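Local coordinates for Uly1 (PDB 7DRQ), which probably cleaves the algal polysaccharide ulvan as a calcium-binding lyase of polysaccharide lyase family 24, at residues K258-Y263 and R279-P284; R286-D291 and S344-F349; G331-D336 and G363-W368. All coordinates share one frame; numbering follows the deposited sequence.

The three contacts follow one side of a beta-propeller from a blade to the next. Contact 1 lies inside a blade, where the ends of a beta hairpin meet, partly buried, through a strand ladder, a lysine and a calcium loop. Contact 2 joins the same blade to its successor by backbone bonds and shared waters; most of its residues are buried, but Arg288 and Thr346 reach the surface. Contact 3, largely buried, sets the connection between the two blades against a strand of the second and is almost wholly apolar. Contacts 1 and 2 share one calcium ion and are tied by the Arg279–Asp291 salt bridge; contacts 2 and 3 meet where Ser344 N bonds to Asn366 O.

Contact 1: residues K258-Y263 and R279-P284; sequences KNWSIY and RRFNLP. With CA (calcium ion), chain E.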
loop_
_atom_site.group_PDB
_atom_site.type_symbol
_atom_site.label_atom_id
_atom_site.label_comp_id
_atom_site.label_asym_id
_atom_site.label_seq_id
_atom_site.Cartn_x
_atom_site.Cartn_y
_atom_site.Cartn_z
ATOM N N LYS A 258 20.207 -14.509 11.544
ATOM C CA LYS A 258 19.927 -13.234 12.188
ATOM C C LYS A 258 18.463 -12.910 11.936
ATOM O O LYS A 258 17.861 -13.417 10.987
ATOM C CB LYS A 258 20.834 -12.124 11.625
ATOM C CG LYS A 258 20.712 -10.747 12.261
ATOM C CD LYS A 258 21.438 -9.738 11.405
ATOM C CE LYS A 258 21.481 -8.336 12.022
ATOM N NZ LYS A 258 20.163 -7.821 12.436
ATOM N N ASN A 259 17.898 -12.064 12.793
ATOM C CA ASN A 259 16.589 -11.493 12.503
ATOM C C ASN A 259 16.637 -10.708 11.193
ATOM O O ASN A 259 17.684 -10.220 10.778
ATOM C CB ASN A 259 16.152 -10.560 13.632
ATOM C CG ASN A 259 15.836 -11.296 14.925
ATOM O OD1 ASN A 259 15.724 -12.528 14.960
ATOM N ND2 ASN A 259 15.702 -10.534 16.001
ATOM N N TRP A 260 15.478 -10.577 10.539
ATOM C CA TRP A 260 15.392 -9.753 9.335
ATOM C C TRP A 260 14.006 -9.133 9.269
ATOM O O TRP A 260 13.125 -9.459 10.064
ATOM C CB TRP A 260 15.700 -10.560 8.064
ATOM C CG TRP A 260 14.881 -11.823 7.857
ATOM C CD1 TRP A 260 15.012 -13.015 8.525
ATOM C CD2 TRP A 260 13.817 -12.016 6.910
ATOM N NE1 TRP A 260 14.099 -13.931 8.049
ATOM C CE2 TRP A 260 13.351 -13.341 7.062
ATOM C CE3 TRP A 260 13.215 -11.197 5.952
ATOM C CZ2 TRP A 260 12.319 -13.865 6.282
ATOM C CZ3 TRP A 260 12.178 -11.721 5.186
ATOM C CH2 TRP A 260 11.740 -13.035 5.359
ATOM N N SER A 261 13.831 -8.201 8.329
ATOM C CA SER A 261 12.560 -7.527 8.097
ATOM C C SER A 261 12.224 -7.600 6.612
ATOM O O SER A 261 13.101 -7.770 5.762
ATOM C CB SER A 261 12.608 -6.065 8.561
ATOM O OG SER A 261 11.294 -5.529 8.636
ATOM N N ILE A 262 10.944 -7.455 6.297
ATOM C CA ILE A 262 10.424 -7.824 4.987
ATOM C C ILE A 262 9.784 -6.601 4.343
ATOM O O ILE A 262 8.985 -5.900 4.976
ATOM C CB ILE A 262 9.437 -9.005 5.101
ATOM C CG1 ILE A 262 8.826 -9.363 3.740
ATOM C CG2 ILE A 262 8.353 -8.722 6.166
ATOM C CD1 ILE A 262 8.161 -10.738 3.750
ATOM N N TYR A 263 10.172 -6.326 3.096
ATOM C CA TYR A 263 9.779 -5.122 2.365
ATOM C C TYR A 263 9.133 -5.583 1.066
ATOM O O TYR A 263 9.831 -5.888 0.096
ATOM C CB TYR A 263 10.989 -4.212 2.108
ATOM C CG TYR A 263 11.458 -3.531 3.368
ATOM C CD1 TYR A 263 12.209 -4.222 4.312
ATOM C CD2 TYR A 263 11.128 -2.207 3.630
ATOM C CE1 TYR A 263 12.620 -3.607 5.479
ATOM C CE2 TYR A 263 11.539 -1.586 4.795
ATOM C CZ TYR A 263 12.280 -2.293 5.712
ATOM O OH TYR A 263 12.685 -1.688 6.871
ATOM N N ARG A 279 14.497 -8.060 1.320
ATOM C CA ARG A 279 14.818 -8.346 2.710
ATOM C C ARG A 279 15.743 -7.258 3.246
ATOM O O ARG A 279 16.607 -6.763 2.522
ATOM C CB ARG A 279 15.479 -9.730 2.830
ATOM C CG ARG A 279 16.267 -9.940 4.127
ATOM C CD ARG A 279 16.923 -11.330 4.184
ATOM N NE ARG A 279 17.947 -11.489 3.155
ATOM C CZ ARG A 279 18.421 -12.669 2.747
ATOM N NH1 ARG A 279 17.970 -13.780 3.308
ATOM N NH2 ARG A 279 19.376 -12.728 1.820
ATOM N N ARG A 280 15.553 -6.852 4.501
ATOM C CA ARG A 280 16.537 -6.016 5.169
ATOM C C ARG A 280 17.144 -6.842 6.288
ATOM O O ARG A 280 16.443 -7.226 7.228
ATOM C CB ARG A 280 15.954 -4.713 5.728
ATOM C CG ARG A 280 17.056 -3.810 6.320
ATOM C CD ARG A 280 16.524 -2.465 6.835
ATOM N NE ARG A 280 15.899 -1.662 5.784
ATOM C CZ ARG A 280 15.410 -0.438 5.967
ATOM N NH1 ARG A 280 15.508 0.149 7.152
ATOM N NH2 ARG A 280 14.833 0.211 4.957
ATOM N N PHE A 281 18.413 -7.103 6.221
ATOM C CA PHE A 281 19.080 -7.898 7.220
ATOM C C PHE A 281 19.788 -7.062 8.288
ATOM O O PHE A 281 20.063 -7.551 9.304
ATOM C CB PHE A 281 20.185 -8.757 6.571
ATOM C CG PHE A 281 19.954 -10.226 6.574
ATOM C CD1 PHE A 281 19.509 -10.876 7.663
ATOM C CD2 PHE A 281 20.272 -10.982 5.464
ATOM C CE1 PHE A 281 19.309 -12.221 7.652
ATOM C CE2 PHE A 281 20.103 -12.348 5.454
ATOM C CZ PHE A 281 19.613 -12.970 6.572
ATOM N N ASN A 282 20.121 -5.833 7.971
ATOM C CA ASN A 282 20.857 -4.977 8.894
ATOM C C ASN A 282 22.170 -5.609 9.317
ATOM O O ASN A 282 22.632 -5.409 10.443
ATOM C CB ASN A 282 20.023 -4.627 10.120
ATOM C CG ASN A 282 18.684 -4.020 9.748
ATOM O OD1 ASN A 282 18.609 -2.855 9.339
ATOM N ND2 ASN A 282 17.627 -4.811 9.885
ATOM N N LEU A 283 22.764 -6.381 8.441
ATOM C CA LEU A 283 24.148 -6.778 8.650
ATOM C C LEU A 283 25.079 -5.628 8.290
ATOM O O LEU A 283 24.790 -4.854 7.374
ATOM C CB LEU A 283 24.496 -7.971 7.780
ATOM C CG LEU A 283 23.787 -9.280 8.067
ATOM C CD1 LEU A 283 23.827 -10.143 6.815
ATOM C CD2 LEU A 283 24.479 -9.971 9.235
ATOM N N PRO A 284 26.220 -5.501 8.972
ATOM C CA PRO A 284 27.215 -4.521 8.517
ATOM C C PRO A 284 27.886 -5.051 7.262
ATOM O O PRO A 284 28.796 -5.882 7.336
ATOM C CB PRO A 284 28.185 -4.412 9.703
ATOM C CG PRO A 284 28.066 -5.732 10.408
ATOM C CD PRO A 284 26.667 -6.256 10.154
HETATM CA CA CA E . 23.422 -3.813 5.801
HETATM O O HOH W 1 17.783 -7.341 11.238
HETATM O O HOH W 2 20.938 -3.433 5.854
HETATM O O HOH W 3 22.425 -6.040 5.404
HETATM O O HOH W 4 25.395 -2.222 6.040
HETATM O O HOH W 5 22.914 -2.594 7.697
#
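Ser261 and Arg280 form an antiparallel hydrogen-bonded pair, with Ser261 N to Arg280 O at 3.0 Å and Arg280 N to Ser261 O at 2.9 Å, before the two chains part into loops. Beside this ladder, Tyr263 OH sits 3.1 Å from Arg280 CZ, above the centre of the guanidinium. The phenol ring and the guanidinium are only 12° from parallel, and Arg280 CB reaches Tyr263 CE1 at 3.5 Å. Arg280 NE bonds to Gln290 OE1. Where the strands give way to loop, Trp260 CB packs against Phe281 CD1 at 3.8 Å, while its indole NE1 bonds to Val320 O. The side chains of Arg279 and Trp260 cross at about a right angle; Phe281 CE2 lies over the Arg279 guanidinium, which makes a salt bridge to Asp291. In the loop, Lys258 runs extended and turns only at the last torsion (chi4 -52°), which brings NZ to Phe281 O in a weak 3.1 Å bond. A water accepts from Lys258 NZ and Asn282 ND2 and donates to Asn259 O; ND2 also bonds to Ser223 O. Beyond it the loop delivers Leu283 O to the calcium ion at 2.3 Å, a site that Asp285, Phe287 and four waters complete. The pair thus ends the hairpin of strands 261-269 and 272-280, flanked by strand 290-298 in its own sheet and touched through Ile262 by strand 225-234 of another.

Contact 2: residues R286-D291 and S344-F349; sequences RFRAQD and SITGGF. With CA (calcium ion), chain E.
Arg288 and Ser344 meet through two anti torsions: CG of Arg288 is anti to the backbone N (chi1 178°), and OG of Ser344 is likewise anti to its own N (chi1 176°). With the arginine chain extended from CG to NE, Arg288 NH1 donates to Ser344 OG at 3.0 Å, the hydroxyl lying in the guanidinium plane at its edge. The arginine also makes a cation-pi contact with Trp368. Further along, Gln290 N donates to Ile345 O at 3.0 Å, in the plane of that carbonyl, and Ala289 CB presses on the same oxygen at 3.2 Å. In this beta-propeller the bond links the 286-291 segment, which leads into strand 290-298 of one blade, to the loop between strands 343-344 and 350-353 of the following sheet. One water bridges the two backbones: it accepts from Ala289 N and Ile345 N and donates to Gln290 O at 2.6 Å. Ile345 CG2 packs 3.9 Å from Gln290 CB, and its CD1 lies near Gln290 O. The Gln290 amide gives OE1 to Arg280, while NE2 reaches Thr346 O through a second water. Earlier in the segment, Phe287 O binds the calcium ion at 2.3 Å, and one of the metal's waters donates to Ala289 O.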
loop_
_atom_site.group_PDB
_atom_site.type_symbol
_atom_site.label_atom_id
_atom_site.label_comp_id
_atom_site.label_asym_id
_atom_site.label_seq_id
_atom_site.Cartn_x
_atom_site.Cartn_y
_atom_site.Cartn_z
ATOM N N ARG A 286 27.725 -4.680 2.500
ATOM C CA ARG A 286 27.616 -3.801 1.344
ATOM C C ARG A 286 26.211 -3.238 1.154
ATOM O O ARG A 286 26.039 -2.318 0.347
ATOM C CB ARG A 286 28.025 -4.556 0.084
ATOM C CG ARG A 286 27.106 -5.730 -0.230
ATOM C CD ARG A 286 27.657 -6.639 -1.318
ATOM N NE ARG A 286 27.751 -5.987 -2.625
ATOM C CZ ARG A 286 27.380 -6.570 -3.759
ATOM N NH1 ARG A 286 26.889 -7.811 -3.740
ATOM N NH2 ARG A 286 27.511 -5.933 -4.909
ATOM N N PHE A 287 25.210 -3.754 1.864
ATOM C CA PHE A 287 23.812 -3.373 1.637
ATOM C C PHE A 287 23.409 -2.298 2.646
ATOM O O PHE A 287 23.250 -2.575 3.834
ATOM C CB PHE A 287 22.904 -4.599 1.720
ATOM C CG PHE A 287 23.176 -5.610 0.645
ATOM C CD1 PHE A 287 22.804 -5.355 -0.675
ATOM C CD2 PHE A 287 23.836 -6.794 0.936
ATOM C CE1 PHE A 287 23.069 -6.281 -1.675
ATOM C CE2 PHE A 287 24.115 -7.718 -0.065
ATOM C CZ PHE A 287 23.740 -7.462 -1.368
ATOM N N ARG A 288 23.261 -1.066 2.165
ATOM C CA ARG A 288 22.828 0.033 3.026
ATOM C C ARG A 288 21.477 -0.260 3.659
ATOM O O ARG A 288 21.223 0.120 4.810
ATOM C CB ARG A 288 22.755 1.320 2.207
ATOM C CG ARG A 288 22.281 2.521 2.982
ATOM C CD ARG A 288 22.321 3.761 2.089
ATOM N NE ARG A 288 21.744 4.918 2.761
ATOM C CZ ARG A 288 20.763 5.663 2.270
ATOM N NH1 ARG A 288 20.237 5.384 1.085
ATOM N NH2 ARG A 288 20.316 6.703 2.959
ATOM N N ALA A 289 20.591 -0.920 2.915
ATOM C CA ALA A 289 19.246 -1.214 3.391
ATOM C C ALA A 289 18.847 -2.606 2.935
ATOM O O ALA A 289 19.353 -3.596 3.473
ATOM C CB ALA A 289 18.259 -0.150 2.907
ATOM N N GLN A 290 17.992 -2.713 1.914
ATOM C CA GLN A 290 17.514 -4.043 1.536
ATOM C C GLN A 290 18.543 -4.806 0.705
ATOM O O GLN A 290 19.494 -4.245 0.146
ATOM C CB GLN A 290 16.188 -3.948 0.768
ATOM C CG GLN A 290 14.936 -3.781 1.631
ATOM C CD GLN A 290 14.733 -2.369 2.112
ATOM O OE1 GLN A 290 15.238 -1.974 3.167
ATOM N NE2 GLN A 290 13.970 -1.579 1.342
ATOM N N ASP A 291 18.323 -6.114 0.623
ATOM C CA ASP A 291 19.089 -7.008 -0.235
ATOM C C ASP A 291 18.138 -8.049 -0.805
ATOM O O ASP A 291 17.053 -8.290 -0.271
ATOM C CB ASP A 291 20.249 -7.698 0.531
ATOM C CG ASP A 291 19.757 -8.773 1.502
ATOM O OD1 ASP A 291 19.643 -9.941 1.078
ATOM O OD2 ASP A 291 19.490 -8.449 2.686
ATOM N N SER A 344 22.593 0.404 -2.350
ATOM C CA SER A 344 21.517 1.034 -1.603
ATOM C C SER A 344 20.210 0.684 -2.303
ATOM O O SER A 344 19.946 1.156 -3.414
ATOM C CB SER A 344 21.717 2.547 -1.507
ATOM O OG SER A 344 20.621 3.163 -0.851
ATOM N N ILE A 345 19.420 -0.177 -1.663
ATOM C CA ILE A 345 18.105 -0.574 -2.146
ATOM C C ILE A 345 17.101 -0.104 -1.107
ATOM O O ILE A 345 17.029 -0.670 -0.008
ATOM C CB ILE A 345 18.004 -2.088 -2.363
ATOM C CG1 ILE A 345 19.042 -2.553 -3.392
ATOM C CG2 ILE A 345 16.588 -2.478 -2.783
ATOM C CD1 ILE A 345 19.228 -4.068 -3.388
ATOM N N THR A 346 16.303 0.914 -1.454
ATOM C CA THR A 346 15.391 1.525 -0.501
ATOM C C THR A 346 13.962 1.627 -1.013
ATOM O O THR A 346 13.092 2.095 -0.277
ATOM C CB THR A 346 15.887 2.931 -0.107
ATOM O OG1 THR A 346 16.158 3.691 -1.288
ATOM C CG2 THR A 346 17.169 2.826 0.719
ATOM N N GLY A 347 13.698 1.208 -2.241
ATOM C CA GLY A 347 12.371 1.329 -2.803
ATOM C C GLY A 347 12.410 0.938 -4.263
ATOM O O GLY A 347 13.410 0.412 -4.751
ATOM N N GLY A 348 11.303 1.207 -4.951
ATOM C CA GLY A 348 11.246 0.887 -6.360
ATOM C C GLY A 348 10.971 -0.565 -6.675
ATOM O O GLY A 348 11.151 -0.977 -7.826
ATOM N N PHE A 349 10.534 -1.356 -5.706
ATOM C CA PHE A 349 10.301 -2.774 -5.942
ATOM C C PHE A 349 8.823 -3.028 -6.197
ATOM O O PHE A 349 7.959 -2.493 -5.494
ATOM C CB PHE A 349 10.760 -3.625 -4.759
ATOM C CG PHE A 349 10.364 -5.059 -4.889
ATOM C CD1 PHE A 349 11.034 -5.891 -5.773
ATOM C CD2 PHE A 349 9.276 -5.570 -4.181
ATOM C CE1 PHE A 349 10.658 -7.231 -5.909
ATOM C CE2 PHE A 349 8.892 -6.899 -4.327
ATOM C CZ PHE A 349 9.584 -7.729 -5.184
HETATM CA CA CA E . 23.422 -3.813 5.801
HETATM O O HOH W 6 20.655 -1.913 0.289
HETATM O O HOH W 2 20.938 -3.433 5.854
HETATM O O HOH W 7 13.322 1.278 2.334
HETATM O O HOH W 3 22.425 -6.040 5.404
HETATM O O HOH W 4 25.395 -2.222 6.040
HETATM O O HOH W 5 22.914 -2.594 7.697
#

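Contact 3: residues G331-D336 and G363-W368; sequences GDLLPD and GQTNEW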
loop_
_atom_site.group_PDB
_atom_site.type_symbol
_atom_site.label_atom_id
_atom_site.label_comp_id
_atom_site.label_asym_id
_atom_site.label_seq_id
_atom_site.Cartn_x
_atom_site.Cartn_y
_atom_site.Cartn_z
ATOM N N GLY A 331 22.264 -7.094 -5.717
ATOM C CA GLY A 331 23.670 -6.740 -5.543
ATOM C C GLY A 331 24.523 -7.130 -6.745
ATOM O O GLY A 331 25.531 -6.469 -7.038
ATOM N N ASP A 332 24.129 -8.202 -7.454
ATOM C CA ASP A 332 24.789 -8.619 -8.663
ATOM C C ASP A 332 24.843 -7.512 -9.705
ATOM O O ASP A 332 25.706 -7.568 -10.594
ATOM C CB ASP A 332 24.041 -9.811 -9.263
ATOM C CG ASP A 332 24.064 -10.969 -8.367
ATOM O OD1 ASP A 332 24.728 -10.822 -7.290
ATOM O OD2 ASP A 332 23.669 -12.115 -8.734
ATOM N N LEU A 333 23.860 -6.611 -9.715
ATOM C CA LEU A 333 23.801 -5.559 -10.711
ATOM C C LEU A 333 24.892 -4.510 -10.524
ATOM O O LEU A 333 25.142 -3.713 -11.443
ATOM C CB LEU A 333 22.422 -4.899 -10.663
ATOM C CG LEU A 333 21.242 -5.863 -10.772
ATOM C CD1 LEU A 333 19.914 -5.126 -10.588
ATOM C CD2 LEU A 333 21.262 -6.617 -12.090
ATOM N N LEU A 334 25.524 -4.475 -9.359
ATOM C CA LEU A 334 26.666 -3.607 -9.075
ATOM C C LEU A 334 27.746 -4.507 -8.498
ATOM O O LEU A 334 28.063 -4.436 -7.308
ATOM C CB LEU A 334 26.288 -2.485 -8.105
ATOM C CG LEU A 334 25.207 -1.529 -8.608
ATOM C CD1 LEU A 334 24.618 -0.733 -7.456
ATOM C CD2 LEU A 334 25.803 -0.577 -9.655
ATOM N N PRO A 335 28.304 -5.401 -9.316
ATOM C CA PRO A 335 29.128 -6.485 -8.756
ATOM C C PRO A 335 30.426 -6.009 -8.137
ATOM O O PRO A 335 31.011 -6.754 -7.348
ATOM C CB PRO A 335 29.385 -7.392 -9.963
ATOM C CG PRO A 335 29.253 -6.499 -11.140
ATOM C CD PRO A 335 28.240 -5.451 -10.786
ATOM N N ASP A 336 30.891 -4.799 -8.450
ATOM C CA ASP A 336 32.105 -4.261 -7.842
ATOM C C ASP A 336 31.820 -3.348 -6.660
ATOM O O ASP A 336 32.762 -2.814 -6.063
ATOM C CB ASP A 336 32.929 -3.500 -8.884
ATOM C CG ASP A 336 33.530 -4.415 -9.931
ATOM O OD1 ASP A 336 33.923 -5.546 -9.575
ATOM O OD2 ASP A 336 33.605 -4.002 -11.106
ATOM N N GLY A 363 12.890 -3.624 -9.858
ATOM C CA GLY A 363 13.617 -3.087 -8.723
ATOM C C GLY A 363 14.446 -1.890 -9.134
ATOM O O GLY A 363 14.745 -1.686 -10.315
ATOM N N GLN A 364 14.812 -1.094 -8.134
ATOM C CA GLN A 364 15.779 -0.015 -8.299
ATOM C C GLN A 364 16.941 -0.281 -7.354
ATOM O O GLN A 364 16.751 -0.382 -6.137
ATOM C CB GLN A 364 15.176 1.357 -8.017
ATOM C CG GLN A 364 16.172 2.471 -8.326
ATOM C CD GLN A 364 15.661 3.852 -7.986
ATOM O OE1 GLN A 364 14.453 4.070 -7.851
ATOM N NE2 GLN A 364 16.584 4.806 -7.861
ATOM N N THR A 365 18.136 -0.394 -7.914
ATOM C CA THR A 365 19.338 -0.716 -7.152
ATOM C C THR A 365 20.335 0.414 -7.359
ATOM O O THR A 365 20.802 0.627 -8.482
ATOM C CB THR A 365 19.916 -2.056 -7.610
ATOM O OG1 THR A 365 18.923 -3.078 -7.437
ATOM C CG2 THR A 365 21.186 -2.428 -6.798
ATOM N N ASN A 366 20.665 1.135 -6.289
ATOM C CA ASN A 366 21.493 2.331 -6.406
ATOM C C ASN A 366 22.904 2.073 -5.895
ATOM O O ASN A 366 23.098 1.338 -4.921
ATOM C CB ASN A 366 20.886 3.497 -5.629
ATOM C CG ASN A 366 19.488 3.828 -6.092
ATOM O OD1 ASN A 366 19.215 3.851 -7.293
ATOM N ND2 ASN A 366 18.590 4.067 -5.148
ATOM N N GLU A 367 23.883 2.699 -6.544
ATOM C CA GLU A 367 25.247 2.711 -6.029
ATOM C C GLU A 367 25.422 3.917 -5.115
ATOM O O GLU A 367 25.083 5.043 -5.493
ATOM C CB GLU A 367 26.275 2.751 -7.160
ATOM C CG GLU A 367 27.713 2.576 -6.624
ATOM C CD GLU A 367 28.738 2.369 -7.715
ATOM O OE1 GLU A 367 28.363 2.478 -8.895
ATOM O OE2 GLU A 367 29.919 2.094 -7.390
ATOM N N TRP A 368 25.975 3.684 -3.926
ATOM C CA TRP A 368 25.987 4.665 -2.845
ATOM C C TRP A 368 27.436 4.890 -2.424
ATOM O O TRP A 368 28.038 4.021 -1.786
ATOM C CB TRP A 368 25.123 4.151 -1.690
ATOM C CG TRP A 368 25.035 5.005 -0.462
ATOM C CD1 TRP A 368 25.785 4.880 0.677
ATOM C CD2 TRP A 368 24.110 6.067 -0.216
ATOM N NE1 TRP A 368 25.398 5.819 1.601
ATOM C CE2 TRP A 368 24.372 6.559 1.080
ATOM C CE3 TRP A 368 23.098 6.666 -0.974
ATOM C CZ2 TRP A 368 23.665 7.622 1.633
ATOM C CZ3 TRP A 368 22.392 7.719 -0.420
ATOM C CH2 TRP A 368 22.676 8.185 0.872
#
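The peptide joining Asn366 to Glu367 offers one flat face to Leu334, whose CD1 methyl rests above it, 3.6 Å from both Asn366 O and Glu367 N. The oxygen of this peptide, Asn366 O, accepts the backbone N-H of Ser344, so a methyl group and a strand bond use different parts of one amide. The other flat group near the methyls is the Glu367 carboxylate: its OE1 lies 4.1 Å from Leu334 CD2, and its OE2 is held by Gln342. In Leu334, CG stands beside the backbone N (chi1 -62°), and the second torsion, 163°, carries CD1 out toward the strand. There it also touches Thr365 CG2 at 3.9 Å and Glu367 CB at 3.9 Å. An alanine here, with CG and both methyls removed, would probably open a gap over the Asn366–Glu367 peptide and cost Thr365 CG2 its contact with CD1. The preceding Leu333 crosses Thr365 at about a right angle, with CD1 set 3.9 Å from Thr365 OG1. The two segments share no hydrogen bond; within the loop, Leu334 N bonds to Gly331 O at 3.1 Å, as in a 3-10 turn. Arg286 NH2 also donates to Gly331 O. Thr365, which touches Leu333 through OG1 and Leu334 through CG2, also packs against Pro330, Val343 and Ile345. The 331-336 segment belongs to the connection from strand 326-328 of one blade to strand 343-344 of the next, and its two leucines pack on strand 359-369 of the second blade, in a fold consistent with a beta-propeller.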